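Long-range contact in uncharacterized protein (Pseudomonas aeruginosa UCBPP-PA14, PDB 3FD9), which is an antiactivator of type III secretion gene transcription, probably acting by disrupting self-association and DNA binding of the activator ExsA until ExsC relieves the block: residues Leu104-Leu115 with Ala186-Met197. Residues are numbered along the deposited sequence; the frame is centred on the assembly and turned at random.
Sequences LLPVYGWWESLL and AKSAWPNWQRGM
Ala186 O, which accepts weak hydrogen bonds from Ala189 N and Trp190 N in the last turn of helix 157-189, faces the indole edge of Trp111, whose CH2 lies 3.3 Å from this oxygen, near the ring plane. Beside it, Trp111 CZ2 meets Ala189 CB. This edge borders an aromatic cluster of Tyr108, Trp111, Trp190 and Trp193, which joins helix 96-115 to the turn where the long helical hairpin gives way to helix 193-203; the segments 104-115 and 193-197 of these helices run almost antiparallel. Trp190 presents its edge to one face of Trp111 in a T-shaped stack (planes at 84°), while Leu115 CD1 lies over the rim of the opposite face. Tyr108, with CG anti to the backbone N (chi1 -174°), reaches across to stack face to face on Trp193, the phenol and five-membered ring centroids 4.2 Å apart and the planes inclined at 28°. Trp111 CE3 lies over the other phenol face, toward its rim. NE1 of the buried Trp190 donates to Phe209 O, and Met39 of the second subunit packs against Trp193. Beyond the cluster, the bent selenomethionine Met197 brings its CE methyl to 3.7 Å from Leu104 CD1.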
loop_
_atom_site.group_PDB
_atom_site.type_symbol
_atom_site.label_atom_id
_atom_site.label_comp_id
_atom_site.label_asym_id
_atom_site.label_seq_id
_atom_site.Cartn_x
_atom_site.Cartn_y
_atom_site.Cartn_z
ATOM N N LEU A 104 3.978 1.058 -24.877
ATOM C CA LEU A 104 5.341 1.564 -24.918
ATOM C C LEU A 104 6.300 0.845 -23.978
ATOM O O LEU A 104 7.383 0.434 -24.392
ATOM C CB LEU A 104 5.368 3.065 -24.666
ATOM C CG LEU A 104 4.513 3.921 -25.608
ATOM C CD1 LEU A 104 4.761 5.398 -25.316
ATOM C CD2 LEU A 104 4.800 3.602 -27.059
ATOM N N LEU A 105 5.911 0.686 -22.719
ATOM C CA LEU A 105 6.786 0.038 -21.745
ATOM C C LEU A 105 7.006 -1.462 -22.004
ATOM O O LEU A 105 8.144 -1.936 -21.990
ATOM C CB LEU A 105 6.279 0.273 -20.321
ATOM C CG LEU A 105 6.451 1.685 -19.782
ATOM C CD1 LEU A 105 6.178 1.694 -18.302
ATOM C CD2 LEU A 105 7.852 2.223 -20.059
ATOM N N PRO A 106 5.922 -2.220 -22.225
ATOM C CA PRO A 106 6.105 -3.628 -22.606
ATOM C C PRO A 106 6.938 -3.765 -23.880
ATOM O O PRO A 106 7.903 -4.531 -23.931
ATOM C CB PRO A 106 4.679 -4.102 -22.876
ATOM C CG PRO A 106 3.827 -3.217 -22.003
ATOM C CD PRO A 106 4.504 -1.872 -22.043
ATOM N N VAL A 107 6.563 -3.013 -24.905
ATOM C CA VAL A 107 7.257 -3.058 -26.182
ATOM C C VAL A 107 8.736 -2.751 -26.026
ATOM O O VAL A 107 9.579 -3.378 -26.669
ATOM C CB VAL A 107 6.638 -2.075 -27.184
ATOM C CG1 VAL A 107 7.594 -1.808 -28.333
ATOM C CG2 VAL A 107 5.303 -2.623 -27.687
ATOM N N TYR A 108 9.057 -1.786 -25.177
ATOM C CA TYR A 108 10.451 -1.395 -25.002
ATOM C C TYR A 108 11.233 -2.467 -24.273
ATOM O O TYR A 108 12.396 -2.692 -24.558
ATOM C CB TYR A 108 10.573 -0.069 -24.253
ATOM C CG TYR A 108 11.997 0.419 -24.182
ATOM C CD1 TYR A 108 12.482 1.353 -25.097
ATOM C CD2 TYR A 108 12.871 -0.073 -23.223
ATOM C CE1 TYR A 108 13.794 1.798 -25.044
ATOM C CE2 TYR A 108 14.179 0.359 -23.163
ATOM C CZ TYR A 108 14.636 1.295 -24.075
ATOM O OH TYR A 108 15.935 1.731 -24.008
ATOM N N GLY A 109 10.591 -3.124 -23.318
ATOM C CA GLY A 109 11.225 -4.231 -22.627
ATOM C C GLY A 109 11.521 -5.350 -23.602
ATOM O O GLY A 109 12.575 -5.976 -23.554
ATOM N N TRP A 110 10.576 -5.598 -24.495
ATOM C CA TRP A 110 10.755 -6.597 -25.535
ATOM C C TRP A 110 11.877 -6.187 -26.494
ATOM O O TRP A 110 12.822 -6.937 -26.699
ATOM C CB TRP A 110 9.445 -6.822 -26.287
ATOM C CG TRP A 110 9.561 -7.815 -27.372
ATOM C CD1 TRP A 110 9.372 -9.165 -27.277
ATOM C CD2 TRP A 110 9.911 -7.554 -28.735
ATOM N NE1 TRP A 110 9.579 -9.757 -28.499
ATOM C CE2 TRP A 110 9.912 -8.787 -29.411
ATOM C CE3 TRP A 110 10.220 -6.397 -29.449
ATOM C CZ2 TRP A 110 10.208 -8.894 -30.762
ATOM C CZ3 TRP A 110 10.515 -6.503 -30.794
ATOM C CH2 TRP A 110 10.512 -7.743 -31.435
ATOM N N TRP A 111 11.779 -4.994 -27.070
ATOM C CA TRP A 111 12.837 -4.486 -27.930
ATOM C C TRP A 111 14.189 -4.683 -27.263
ATOM O O TRP A 111 15.079 -5.329 -27.802
ATOM C CB TRP A 111 12.623 -3.006 -28.227
ATOM C CG TRP A 111 13.684 -2.402 -29.088
ATOM C CD1 TRP A 111 13.908 -2.660 -30.406
ATOM C CD2 TRP A 111 14.664 -1.432 -28.699
ATOM N NE1 TRP A 111 14.965 -1.913 -30.866
ATOM C CE2 TRP A 111 15.446 -1.150 -29.836
ATOM C CE3 TRP A 111 14.954 -0.773 -27.501
ATOM C CZ2 TRP A 111 16.499 -0.242 -29.810
ATOM C CZ3 TRP A 111 15.995 0.130 -27.476
ATOM C CH2 TRP A 111 16.757 0.388 -28.623
ATOM N N GLU A 112 14.329 -4.128 -26.073
ATOM C CA GLU A 112 15.545 -4.263 -25.289
ATOM C C GLU A 112 16.138 -5.680 -25.320
ATOM O O GLU A 112 17.353 -5.844 -25.423
ATOM C CB GLU A 112 15.233 -3.870 -23.854
ATOM C CG GLU A 112 16.424 -3.541 -23.018
ATOM C CD GLU A 112 16.031 -3.288 -21.591
ATOM O OE1 GLU A 112 15.241 -4.090 -21.040
ATOM O OE2 GLU A 112 16.502 -2.281 -21.026
ATOM N N SER A 113 15.275 -6.691 -25.218
ATOM C CA SER A 113 15.696 -8.090 -25.170
ATOM C C SER A 113 16.354 -8.552 -26.456
ATOM O O SER A 113 17.218 -9.423 -26.422
ATOM C CB SER A 113 14.509 -9.010 -24.882
ATOM O OG SER A 113 13.972 -8.780 -23.594
ATOM N N LEU A 114 15.931 -8.003 -27.592
ATOM C CA LEU A 114 16.573 -8.339 -28.857
ATOM C C LEU A 114 18.054 -8.002 -28.784
ATOM O O LEU A 114 18.900 -8.819 -29.130
ATOM C CB LEU A 114 15.950 -7.572 -30.018
ATOM C CG LEU A 114 14.491 -7.815 -30.384
ATOM C CD1 LEU A 114 14.157 -6.987 -31.613
ATOM C CD2 LEU A 114 14.229 -9.299 -30.640
ATOM N N LEU A 115 18.353 -6.791 -28.326
ATOM C CA LEU A 115 19.722 -6.290 -28.272
ATOM C C LEU A 115 20.620 -7.142 -27.379
ATOM O O LEU A 115 21.841 -7.153 -27.538
ATOM C CB LEU A 115 19.729 -4.839 -27.790
ATOM C CG LEU A 115 18.741 -3.900 -28.489
ATOM C CD1 LEU A 115 18.984 -2.454 -28.073
ATOM C CD2 LEU A 115 18.836 -4.044 -30.001
ATOM N N ALA A 186 21.555 0.569 -26.136
ATOM C CA ALA A 186 20.116 0.731 -26.268
ATOM C C ALA A 186 19.764 2.190 -26.526
ATOM O O ALA A 186 18.876 2.491 -27.321
ATOM C CB ALA A 186 19.410 0.226 -25.029
ATOM N N LYS A 187 20.460 3.095 -25.848
ATOM C CA LYS A 187 20.273 4.515 -26.099
ATOM C C LYS A 187 20.694 4.853 -27.528
ATOM O O LYS A 187 19.991 5.563 -28.239
ATOM C CB LYS A 187 21.057 5.357 -25.094
ATOM C CG LYS A 187 20.971 6.848 -25.379
ATOM C CD LYS A 187 21.418 7.706 -24.204
ATOM C CE LYS A 187 21.247 9.189 -24.532
ATOM N NZ LYS A 187 21.635 10.086 -23.407
ATOM N N SER A 188 21.836 4.329 -27.951
ATOM C CA SER A 188 22.335 4.594 -29.293
ATOM C C SER A 188 21.382 4.099 -30.375
ATOM O O SER A 188 21.301 4.691 -31.454
ATOM C CB SER A 188 23.712 3.958 -29.489
ATOM O OG SER A 188 24.690 4.603 -28.692
ATOM N N ALA A 189 20.665 3.015 -30.086
ATOM C CA ALA A 189 19.839 2.350 -31.093
ATOM C C ALA A 189 18.459 2.986 -31.246
ATOM O O ALA A 189 17.739 2.703 -32.206
ATOM C CB ALA A 189 19.705 0.884 -30.774
ATOM N N TRP A 190 18.097 3.831 -30.283
ATOM C CA TRP A 190 16.827 4.552 -30.292
ATOM C C TRP A 190 17.007 5.865 -29.557
ATOM O O TRP A 190 16.496 6.036 -28.448
ATOM C CB TRP A 190 15.741 3.752 -29.583
ATOM C CG TRP A 190 14.357 4.271 -29.843
ATOM C CD1 TRP A 190 14.021 5.457 -30.423
ATOM C CD2 TRP A 190 13.124 3.624 -29.508
ATOM N NE1 TRP A 190 12.653 5.586 -30.487
ATOM C CE2 TRP A 190 12.079 4.473 -29.925
ATOM C CE3 TRP A 190 12.800 2.405 -28.904
ATOM C CZ2 TRP A 190 10.735 4.142 -29.757
ATOM C CZ3 TRP A 190 11.464 2.080 -28.734
ATOM C CH2 TRP A 190 10.450 2.946 -29.161
ATOM N N PRO A 191 17.730 6.803 -30.177
ATOM C CA PRO A 191 18.147 8.053 -29.533
ATOM C C PRO A 191 16.986 8.827 -28.918
ATOM O O PRO A 191 17.128 9.316 -27.799
ATOM C CB PRO A 191 18.760 8.848 -30.688
ATOM C CG PRO A 191 19.170 7.801 -31.693
ATOM C CD PRO A 191 18.127 6.745 -31.593
ATOM N N ASN A 192 15.860 8.926 -29.626
ATOM C CA ASN A 192 14.755 9.787 -29.199
ATOM C C ASN A 192 13.686 9.130 -28.329
ATOM O O ASN A 192 12.570 9.647 -28.226
ATOM C CB ASN A 192 14.074 10.426 -30.409
ATOM C CG ASN A 192 14.986 11.364 -31.166
ATOM O OD1 ASN A 192 14.906 11.456 -32.391
ATOM N ND2 ASN A 192 15.859 12.068 -30.445
ATOM N N TRP A 193 14.019 8.002 -27.705
ATOM C CA TRP A 193 13.089 7.336 -26.793
ATOM C C TRP A 193 12.720 8.275 -25.654
ATOM O O TRP A 193 11.555 8.412 -25.329
ATOM C CB TRP A 193 13.685 6.031 -26.266
ATOM C CG TRP A 193 13.018 5.454 -25.042
ATOM C CD1 TRP A 193 13.526 5.421 -23.776
ATOM C CD2 TRP A 193 11.746 4.800 -24.977
ATOM N NE1 TRP A 193 12.644 4.798 -22.925
ATOM C CE2 TRP A 193 11.543 4.409 -23.638
ATOM C CE3 TRP A 193 10.758 4.513 -25.919
ATOM C CZ2 TRP A 193 10.395 3.751 -23.218
ATOM C CZ3 TRP A 193 9.623 3.865 -25.508
ATOM C CH2 TRP A 193 9.445 3.486 -24.166
ATOM N N GLN A 194 13.716 8.928 -25.063
ATOM C CA GLN A 194 13.476 9.932 -24.031
ATOM C C GLN A 194 12.532 11.021 -24.526
ATOM O O GLN A 194 11.416 11.180 -24.024
ATOM C CB GLN A 194 14.796 10.581 -23.620
ATOM C CG GLN A 194 15.820 9.619 -23.043
ATOM C CD GLN A 194 15.613 9.371 -21.559
ATOM O OE1 GLN A 194 15.008 10.192 -20.858
ATOM N NE2 GLN A 194 16.123 8.239 -21.067
ATOM N N ARG A 195 13.000 11.774 -25.513
ATOM C CA ARG A 195 12.234 12.877 -26.061
ATOM C C ARG A 195 10.791 12.484 -26.331
ATOM O O ARG A 195 9.862 13.215 -25.981
ATOM C CB ARG A 195 12.874 13.383 -27.349
ATOM C CG ARG A 195 12.257 14.678 -27.859
ATOM C CD ARG A 195 12.777 15.033 -29.239
ATOM N NE ARG A 195 12.357 14.060 -30.242
ATOM C CZ ARG A 195 12.443 14.257 -31.551
ATOM N NH1 ARG A 195 12.934 15.398 -32.019
ATOM N NH2 ARG A 195 12.035 13.317 -32.393
ATOM N N GLY A 196 10.612 11.328 -26.959
ATOM C CA GLY A 196 9.290 10.853 -27.306
ATOM C C GLY A 196 8.399 10.702 -26.096
ATOM O O GLY A 196 7.207 11.026 -26.145
HETATM N N MSE A 197 8.977 10.218 -25.001
HETATM C CA MSE A 197 8.207 9.978 -23.789
HETATM C C MSE A 197 7.804 11.291 -23.124
HETATM O O MSE A 197 6.695 11.422 -22.620
HETATM C CB MSE A 197 8.996 9.104 -22.815
HETATM C CG MSE A 197 8.238 8.731 -21.554
HETATM SE SE MSE A 197 6.612 7.667 -21.893
HETATM C CE MSE A 197 7.398 6.133 -22.840
#